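Local coordinates for protein acyltransferase (Actinoplanes teichomyceticus, PDB 4Q38) that transfers long aliphatic acyl chains from acyl-CoA to the amino sugar of teicoplanin-type glycopeptide antibiotics, at residues 127-138 / 151-162; 217-225 / 267-275. All coordinates share one frame; numbering follows the deposited sequence.

Interaction 1 (127-138 / 151-162); sequences VYVFLATVPAVR and GWETLTQLGELV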
# COMPACT_ATOMS: atom_id res chain seq x y z
N VAL A 127 -10.78 -4.91 2.85
CA VAL A 127 -10.42 -5.29 4.21
C VAL A 127 -10.76 -6.78 4.45
O VAL A 127 -9.96 -7.52 5.06
CB VAL A 127 -11.13 -4.40 5.25
CG1 VAL A 127 -10.80 -4.85 6.67
CG2 VAL A 127 -10.74 -2.94 5.05
N TYR A 128 -11.92 -7.22 3.96
CA TYR A 128 -12.30 -8.64 4.08
C TYR A 128 -11.35 -9.53 3.28
O TYR A 128 -10.96 -10.60 3.75
CB TYR A 128 -13.76 -8.89 3.64
CG TYR A 128 -14.74 -8.08 4.46
CD1 TYR A 128 -14.81 -8.24 5.85
CD2 TYR A 128 -15.56 -7.14 3.86
CE1 TYR A 128 -15.68 -7.48 6.61
CE2 TYR A 128 -16.44 -6.37 4.61
CZ TYR A 128 -16.49 -6.55 5.98
OH TYR A 128 -17.34 -5.79 6.74
N VAL A 129 -10.97 -9.07 2.09
CA VAL A 129 -9.92 -9.74 1.32
C VAL A 129 -8.66 -9.89 2.17
O VAL A 129 -8.11 -10.99 2.25
CB VAL A 129 -9.56 -9.00 0.01
CG1 VAL A 129 -8.39 -9.70 -0.69
CG2 VAL A 129 -10.75 -8.96 -0.94
N PHE A 130 -8.24 -8.79 2.80
CA PHE A 130 -7.01 -8.79 3.60
C PHE A 130 -7.15 -9.79 4.76
O PHE A 130 -6.28 -10.64 4.95
CB PHE A 130 -6.71 -7.38 4.12
CG PHE A 130 -5.30 -7.19 4.65
CD1 PHE A 130 -4.92 -7.71 5.89
CD2 PHE A 130 -4.37 -6.44 3.93
CE1 PHE A 130 -3.63 -7.51 6.38
CE2 PHE A 130 -3.08 -6.25 4.41
CZ PHE A 130 -2.71 -6.77 5.64
N LEU A 131 -8.25 -9.69 5.51
CA LEU A 131 -8.51 -10.59 6.65
C LEU A 131 -8.52 -12.06 6.23
O LEU A 131 -7.97 -12.92 6.92
CB LEU A 131 -9.85 -10.24 7.32
CG LEU A 131 -9.96 -8.87 8.00
CD1 LEU A 131 -11.35 -8.61 8.56
CD2 LEU A 131 -8.90 -8.70 9.07
N ALA A 132 -9.14 -12.35 5.09
CA ALA A 132 -9.25 -13.72 4.61
C ALA A 132 -7.89 -14.27 4.17
O ALA A 132 -7.69 -15.49 4.12
CB ALA A 132 -10.24 -13.79 3.47
N THR A 133 -6.95 -13.36 3.88
CA THR A 133 -5.66 -13.73 3.30
C THR A 133 -4.55 -13.76 4.35
O THR A 133 -3.46 -14.28 4.10
CB THR A 133 -5.31 -12.79 2.12
OG1 THR A 133 -6.42 -12.73 1.23
CG2 THR A 133 -4.07 -13.26 1.35
N VAL A 134 -4.83 -13.23 5.54
CA VAL A 134 -3.85 -13.22 6.63
C VAL A 134 -3.28 -14.62 6.93
O VAL A 134 -2.05 -14.76 7.04
CB VAL A 134 -4.39 -12.54 7.92
CG1 VAL A 134 -3.52 -12.86 9.13
CG2 VAL A 134 -4.50 -11.03 7.72
N PRO A 135 -4.15 -15.66 7.06
CA PRO A 135 -3.59 -16.98 7.38
C PRO A 135 -2.60 -17.47 6.32
O PRO A 135 -1.52 -17.95 6.67
CB PRO A 135 -4.82 -17.90 7.42
CG PRO A 135 -5.96 -16.98 7.76
CD PRO A 135 -5.63 -15.68 7.06
N ALA A 136 -2.94 -17.31 5.04
CA ALA A 136 -2.03 -17.69 3.96
C ALA A 136 -0.67 -16.96 4.02
O ALA A 136 0.39 -17.59 3.94
CB ALA A 136 -2.69 -17.44 2.60
N VAL A 137 -0.69 -15.63 4.17
CA VAL A 137 0.59 -14.91 4.19
C VAL A 137 1.38 -15.23 5.46
O VAL A 137 2.61 -15.31 5.42
CB VAL A 137 0.46 -13.38 3.93
CG1 VAL A 137 -0.23 -12.66 5.09
CG2 VAL A 137 1.82 -12.77 3.62
N ARG A 138 0.69 -15.44 6.58
CA ARG A 138 1.37 -15.80 7.83
C ARG A 138 2.06 -17.18 7.71
O ARG A 138 3.14 -17.39 8.28
CB ARG A 138 0.41 -15.77 9.04
CG ARG A 138 -0.03 -14.37 9.48
CD ARG A 138 1.13 -13.55 10.02
NE ARG A 138 1.68 -14.11 11.26
CZ ARG A 138 2.98 -14.16 11.56
NH1 ARG A 138 3.91 -13.72 10.70
NH2 ARG A 138 3.36 -14.69 12.72
N GLY A 151 6.55 -9.98 10.75
CA GLY A 151 5.34 -10.32 10.01
C GLY A 151 4.17 -9.44 10.41
O GLY A 151 3.50 -8.85 9.55
N TRP A 152 3.92 -9.34 11.72
CA TRP A 152 2.83 -8.49 12.22
C TRP A 152 3.07 -7.02 11.96
O TRP A 152 2.18 -6.34 11.47
CB TRP A 152 2.54 -8.78 13.70
CG TRP A 152 1.84 -10.10 13.88
CD1 TRP A 152 2.30 -11.23 14.55
CD2 TRP A 152 0.53 -10.50 13.34
NE1 TRP A 152 1.39 -12.26 14.48
CE2 TRP A 152 0.31 -11.89 13.77
CE3 TRP A 152 -0.46 -9.85 12.58
CZ2 TRP A 152 -0.86 -12.59 13.44
CZ3 TRP A 152 -1.62 -10.57 12.25
CH2 TRP A 152 -1.82 -11.91 12.68
N GLU A 153 4.28 -6.54 12.25
CA GLU A 153 4.61 -5.13 12.00
C GLU A 153 4.32 -4.75 10.54
O GLU A 153 3.78 -3.68 10.26
CB GLU A 153 6.08 -4.86 12.33
CG GLU A 153 6.50 -3.40 12.35
CD GLU A 153 7.99 -3.23 12.60
OE1 GLU A 153 8.54 -4.03 13.38
OE2 GLU A 153 8.61 -2.31 12.02
N THR A 154 4.67 -5.64 9.62
CA THR A 154 4.40 -5.44 8.20
C THR A 154 2.90 -5.31 7.91
O THR A 154 2.46 -4.39 7.22
CB THR A 154 5.02 -6.59 7.39
OG1 THR A 154 6.44 -6.60 7.61
CG2 THR A 154 4.72 -6.44 5.88
N LEU A 155 2.11 -6.23 8.45
CA LEU A 155 0.68 -6.28 8.16
C LEU A 155 -0.13 -5.13 8.77
O LEU A 155 -1.25 -4.89 8.33
CB LEU A 155 0.09 -7.65 8.56
CG LEU A 155 0.67 -8.86 7.81
CD1 LEU A 155 0.09 -10.17 8.33
CD2 LEU A 155 0.45 -8.75 6.30
N THR A 156 0.42 -4.45 9.78
CA THR A 156 -0.25 -3.31 10.43
C THR A 156 -0.49 -2.12 9.52
O THR A 156 -1.28 -1.24 9.88
CB THR A 156 0.52 -2.74 11.66
OG1 THR A 156 1.79 -2.22 11.23
CG2 THR A 156 0.71 -3.80 12.75
N GLN A 157 0.16 -2.06 8.35
CA GLN A 157 -0.20 -0.97 7.44
C GLN A 157 -1.67 -1.01 7.02
O GLN A 157 -2.21 -0.01 6.57
CB GLN A 157 0.71 -0.83 6.20
CG GLN A 157 0.56 0.58 5.60
CD GLN A 157 1.54 0.94 4.49
OE1 GLN A 157 1.89 2.12 4.30
NE2 GLN A 157 1.97 -0.05 3.75
N LEU A 158 -2.34 -2.16 7.20
CA LEU A 158 -3.78 -2.21 6.93
C LEU A 158 -4.50 -1.13 7.73
O LEU A 158 -5.32 -0.39 7.18
CB LEU A 158 -4.38 -3.59 7.26
CG LEU A 158 -5.90 -3.66 7.09
CD1 LEU A 158 -6.33 -3.45 5.64
CD2 LEU A 158 -6.44 -4.98 7.64
N GLY A 159 -4.19 -1.03 9.02
CA GLY A 159 -4.83 -0.03 9.87
C GLY A 159 -4.58 1.39 9.39
O GLY A 159 -5.49 2.21 9.37
N GLU A 160 -3.34 1.68 9.01
CA GLU A 160 -2.96 2.99 8.48
C GLU A 160 -3.80 3.34 7.25
O GLU A 160 -4.30 4.45 7.11
CB GLU A 160 -1.46 2.97 8.13
CG GLU A 160 -0.95 4.23 7.41
CD GLU A 160 0.52 4.12 7.02
OE1 GLU A 160 1.33 3.74 7.88
OE2 GLU A 160 0.87 4.43 5.85
N LEU A 161 -3.95 2.37 6.35
CA LEU A 161 -4.65 2.60 5.08
C LEU A 161 -6.15 2.74 5.31
O LEU A 161 -6.81 3.53 4.63
CB LEU A 161 -4.34 1.49 4.09
CG LEU A 161 -2.86 1.36 3.65
CD1 LEU A 161 -2.60 -0.00 3.02
CD2 LEU A 161 -2.47 2.48 2.68
N VAL A 162 -6.68 1.99 6.27
CA VAL A 162 -8.07 2.18 6.69
C VAL A 162 -8.26 3.62 7.23
O VAL A 162 -9.17 4.33 6.80
CB VAL A 162 -8.49 1.11 7.71
CG1 VAL A 162 -9.90 1.38 8.24
CG2 VAL A 162 -8.44 -0.27 7.07
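F130 and L158 both carry CG anti to the backbone N (chi1 -165° and 176°), and these torsions send the two side chains past each other in opposite directions between helix 125-143 and the two helices that run back along it. After helix 125-143 the chain reverses, and helices 148-155 and 157-169 complete a helical hairpin in the N-acyltransferase N-terminal domain. L158 lies over one face of the phenyl ring, its CB 4.0 Å from the F130 ring centroid in a CH-pi contact, while L158 CD2 reaches F130 CD1 at 3.6 Å. Farther along, F130 CZ meets L155 CD2 at 3.8 Å. V137 CG1 and L155 CD1 then approach tip to tip at 4.1 Å.

At the turn end of the hairpin the packing becomes aromatic and charged. R138 bends at chi2 and chi3, which folds its chain across the indole of W152. R138 CD rests over the six-membered ring in a CH-pi contact, and R138 CZ sits 4.2 Å from the centroid of the five-membered ring, a cation-pi contact with the planes 48° apart. The guanidinium is also held by a salt bridge to D148 and a hydrogen bond to H141, which should fix its rotation. Its NH1 lies 3.8 Å from G151 CA.

Interaction 2 (217-225 / 267-275); sequences GPLLPKAYD and NIIQLARFW. With COA (coenzyme A), chain D.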
# COMPACT_ATOMS: atom_id res chain seq x y z
N GLY A 217 5.85 8.15 13.00
CA GLY A 217 6.50 9.43 13.30
C GLY A 217 7.47 9.92 12.23
O GLY A 217 7.51 9.37 11.13
N PRO A 218 8.26 10.97 12.55
CA PRO A 218 9.18 11.55 11.57
C PRO A 218 10.23 10.59 11.05
O PRO A 218 10.56 9.60 11.71
CB PRO A 218 9.85 12.70 12.34
CG PRO A 218 8.86 13.06 13.41
CD PRO A 218 8.22 11.76 13.81
N LEU A 219 10.74 10.88 9.86
CA LEU A 219 11.79 10.08 9.26
C LEU A 219 13.15 10.48 9.87
O LEU A 219 14.02 11.02 9.18
CB LEU A 219 11.79 10.31 7.74
CG LEU A 219 11.86 9.14 6.76
CD1 LEU A 219 12.43 9.61 5.43
CD2 LEU A 219 12.65 7.96 7.30
N LEU A 220 13.32 10.21 11.16
CA LEU A 220 14.54 10.57 11.90
C LEU A 220 15.75 9.83 11.32
O LEU A 220 15.65 8.64 11.00
CB LEU A 220 14.38 10.24 13.39
CG LEU A 220 13.31 10.96 14.23
CD1 LEU A 220 13.30 10.42 15.66
CD2 LEU A 220 13.51 12.47 14.25
N PRO A 221 16.88 10.54 11.13
CA PRO A 221 18.09 9.91 10.61
C PRO A 221 18.51 8.60 11.26
O PRO A 221 18.87 7.67 10.54
CB PRO A 221 19.14 11.01 10.78
CG PRO A 221 18.35 12.24 10.44
CD PRO A 221 16.99 12.01 11.06
N LYS A 222 18.45 8.51 12.60
CA LYS A 222 18.81 7.27 13.29
C LYS A 222 17.84 6.12 13.01
O LYS A 222 18.25 4.97 12.97
CB LYS A 222 18.90 7.45 14.81
CG LYS A 222 20.26 7.91 15.31
CD LYS A 222 20.16 9.29 15.95
CE LYS A 222 21.01 9.38 17.21
NZ LYS A 222 22.47 9.25 16.93
N ALA A 223 16.57 6.43 12.82
CA ALA A 223 15.57 5.40 12.51
C ALA A 223 15.75 4.94 11.06
O ALA A 223 15.70 3.73 10.77
CB ALA A 223 14.17 5.94 12.73
N TYR A 224 15.95 5.89 10.16
CA TYR A 224 16.25 5.59 8.75
C TYR A 224 17.50 4.69 8.63
O TYR A 224 17.49 3.68 7.91
CB TYR A 224 16.42 6.89 7.97
CG TYR A 224 17.03 6.76 6.58
CD1 TYR A 224 16.24 6.58 5.45
CD2 TYR A 224 18.41 6.88 6.39
CE1 TYR A 224 16.81 6.48 4.18
CE2 TYR A 224 18.98 6.78 5.14
CZ TYR A 224 18.19 6.58 4.03
OH TYR A 224 18.79 6.49 2.79
N ASP A 225 18.56 5.06 9.35
CA ASP A 225 19.83 4.34 9.29
C ASP A 225 19.71 2.91 9.83
O ASP A 225 20.31 1.99 9.28
CB ASP A 225 20.93 5.11 10.02
CG ASP A 225 21.44 6.29 9.21
OD1 ASP A 225 21.46 6.21 7.96
OD2 ASP A 225 21.85 7.29 9.83
N ASN A 267 14.21 16.49 7.79
CA ASN A 267 14.68 15.11 7.65
C ASN A 267 14.82 14.70 6.18
O ASN A 267 15.80 14.06 5.81
CB ASN A 267 13.73 14.15 8.38
CG ASN A 267 13.78 14.34 9.89
OD1 ASN A 267 14.85 14.56 10.45
ND2 ASN A 267 12.62 14.28 10.54
N ILE A 268 13.84 15.08 5.36
CA ILE A 268 13.87 14.82 3.92
C ILE A 268 15.15 15.40 3.29
O ILE A 268 15.91 14.69 2.63
CB ILE A 268 12.59 15.33 3.22
CG1 ILE A 268 11.39 14.45 3.65
CG2 ILE A 268 12.74 15.32 1.70
CD1 ILE A 268 10.02 14.99 3.30
N ILE A 269 15.40 16.68 3.54
CA ILE A 269 16.58 17.34 2.98
C ILE A 269 17.86 16.62 3.38
O ILE A 269 18.63 16.19 2.51
CB ILE A 269 16.63 18.85 3.32
CG1 ILE A 269 15.36 19.56 2.83
CG2 ILE A 269 17.87 19.51 2.71
CD1 ILE A 269 15.18 19.57 1.32
N GLN A 270 18.07 16.43 4.69
CA GLN A 270 19.28 15.76 5.20
C GLN A 270 19.48 14.38 4.57
O GLN A 270 20.57 14.06 4.09
CB GLN A 270 19.23 15.62 6.72
CG GLN A 270 19.25 16.92 7.51
CD GLN A 270 18.77 16.73 8.94
OE1 GLN A 270 19.28 15.89 9.68
NE2 GLN A 270 17.77 17.51 9.33
N LEU A 271 18.42 13.57 4.54
CA LEU A 271 18.55 12.19 4.07
C LEU A 271 18.61 12.05 2.54
O LEU A 271 19.31 11.17 2.04
CB LEU A 271 17.44 11.30 4.65
CG LEU A 271 17.41 11.16 6.19
CD1 LEU A 271 16.13 10.44 6.63
CD2 LEU A 271 18.65 10.44 6.70
N ALA A 272 17.91 12.91 1.80
CA ALA A 272 17.98 12.89 0.32
C ALA A 272 19.40 13.12 -0.18
O ALA A 272 19.74 12.72 -1.30
CB ALA A 272 17.01 13.90 -0.30
N ARG A 273 20.22 13.77 0.64
CA ARG A 273 21.63 14.04 0.32
C ARG A 273 22.48 12.78 0.13
O ARG A 273 23.48 12.81 -0.58
CB ARG A 273 22.28 14.95 1.37
CG ARG A 273 22.15 16.42 1.02
CD ARG A 273 22.45 17.32 2.21
NE ARG A 273 22.02 18.69 1.94
CZ ARG A 273 21.68 19.57 2.87
NH1 ARG A 273 21.71 19.24 4.16
NH2 ARG A 273 21.29 20.79 2.52
N PHE A 274 22.07 11.68 0.75
CA PHE A 274 22.74 10.40 0.54
C PHE A 274 22.34 9.70 -0.77
O PHE A 274 23.01 8.76 -1.20
CB PHE A 274 22.49 9.46 1.73
CG PHE A 274 23.03 9.97 3.04
CD1 PHE A 274 24.40 9.99 3.30
CD2 PHE A 274 22.16 10.41 4.04
CE1 PHE A 274 24.89 10.45 4.51
CE2 PHE A 274 22.64 10.87 5.26
CZ PHE A 274 24.01 10.89 5.50
N TRP A 275 21.26 10.15 -1.40
CA TRP A 275 20.72 9.49 -2.59
C TRP A 275 21.37 9.93 -3.87
O TRP A 275 21.74 11.09 -4.01
CB TRP A 275 19.21 9.67 -2.66
CG TRP A 275 18.53 8.82 -1.62
CD1 TRP A 275 18.54 8.99 -0.24
CD2 TRP A 275 17.75 7.59 -1.85
NE1 TRP A 275 17.84 7.99 0.38
CE2 TRP A 275 17.35 7.11 -0.52
CE3 TRP A 275 17.37 6.87 -2.98
CZ2 TRP A 275 16.58 5.96 -0.36
CZ3 TRP A 275 16.60 5.71 -2.80
CH2 TRP A 275 16.21 5.27 -1.52
N1A COA D . 2.29 16.33 5.59
C2A COA D . 2.37 17.54 6.18
N3A COA D . 3.51 18.04 6.69
C4A COA D . 4.66 17.32 6.64
C5A COA D . 4.65 15.98 6.02
C6A COA D . 3.36 15.50 5.47
N6A COA D . 3.24 14.30 4.86
N7A COA D . 5.91 15.52 6.11
C8A COA D . 6.65 16.46 6.73
N9A COA D . 5.90 17.52 7.06
C1B COA D . 6.37 18.76 7.74
C2B COA D . 7.10 18.50 9.05
O2B COA D . 6.17 18.45 10.13
C3B COA D . 8.04 19.68 9.11
O3B COA D . 7.30 20.84 9.49
P3B COA D . 7.96 22.16 10.15
O7A COA D . 8.26 21.72 11.55
O8A COA D . 6.86 23.18 9.97
O9A COA D . 9.18 22.47 9.32
C4B COA D . 8.46 19.85 7.65
O4B COA D . 7.34 19.40 6.89
C5B COA D . 9.72 19.08 7.26
O5B COA D . 9.51 17.67 7.42
P1A COA D . 10.69 16.59 7.34
O1A COA D . 11.51 16.58 8.60
O2A COA D . 11.38 16.80 6.02
O3A COA D . 9.86 15.20 7.24
P2A COA D . 9.33 14.33 8.49
O4A COA D . 10.41 13.38 8.92
O5A COA D . 8.69 15.20 9.53
O6A COA D . 8.15 13.51 7.76
CBP COA D . 7.37 11.55 6.49
CCP COA D . 8.45 12.61 6.69
CDP COA D . 7.82 10.73 5.30
CEP COA D . 7.30 10.69 7.74
CAP COA D . 6.00 12.22 6.22
OAP COA D . 6.11 13.13 5.13
C9P COA D . 4.84 11.29 5.93
O9P COA D . 4.30 10.67 6.83
N8P COA D . 4.42 11.21 4.66
C7P COA D . 3.43 10.24 4.22
C6P COA D . 4.10 8.97 3.70
C5P COA D . 4.92 9.26 2.45
O5P COA D . 4.88 10.36 1.92
N4P COA D . 5.69 8.25 2.01
C3P COA D . 6.34 8.28 0.70
C2P COA D . 5.39 7.99 -0.45
S1P COA D . 6.28 8.06 -2.04
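P218 lays its CB against the N267 amide where a loop and a helix N-terminus together grip the coenzyme A diphosphate, the pyrophosphate site of the GNAT-like domain. Next along the chain, L219 is the centre of an inverse gamma turn, and its backbone N-H reaches the P2A phosphate, L219 N to COA O4A 2.7 Å. N267 shares that oxygen from the other segment, ND2 to COA O4A 2.9 Å. The P1A phosphate is taken by the start of helix 267-272: N267 N bonds COA O1A at 2.8 Å and I268 N bonds COA O2A at 3.1 Å. The helix end pointing at the diphosphate probably helps to offset its negative charge.

L219 also brings its CD1 to 4.0 Å from L271 CD1. L220 occupies the N-cap of helix 221-238, and P221, in its first turn, brings CD to 3.4 Å from N267 OD1 and lays CB beside L271 CD2. One turn on, Y224 has CG anti to its backbone N (chi1 167°), which slides the ring past L271; the leucine covers one ring face in an off-centre CH-pi contact through CD1, with Y224 CD2 3.6 Å from L271 CD2. Helices 221-225 and 267-272 run at 46° to each other. Past L271 the phenol reaches W275, whose NE1 donates a weak, bent hydrogen bond to Y224 OH, 3.0 Å long with an N-H...O angle of 127°.

Interaction 1 belongs to the N-acyltransferase N-terminal domain and interaction 2 to the GNAT-like C-terminal domain; their centres are 27 Å apart and their nearest atoms about 8 Å, so they do not touch. The bound decanoylated glucosamine relates them. Q157, within 151-162, touches this ligand, although the packing around F130 and L158 stands back from it, with the L158 side chain about 12 Å away. Interaction 2 reaches the same ligand directly through L219, I268 and W275, the W275 side chain being about 4 Å from it, and also holds the coenzyme A diphosphate. Segment 151-162 thus contributes Q157 to the pocket, whereas 217-225 and 267-275 line both the sugar-lipid and the cofactor pockets.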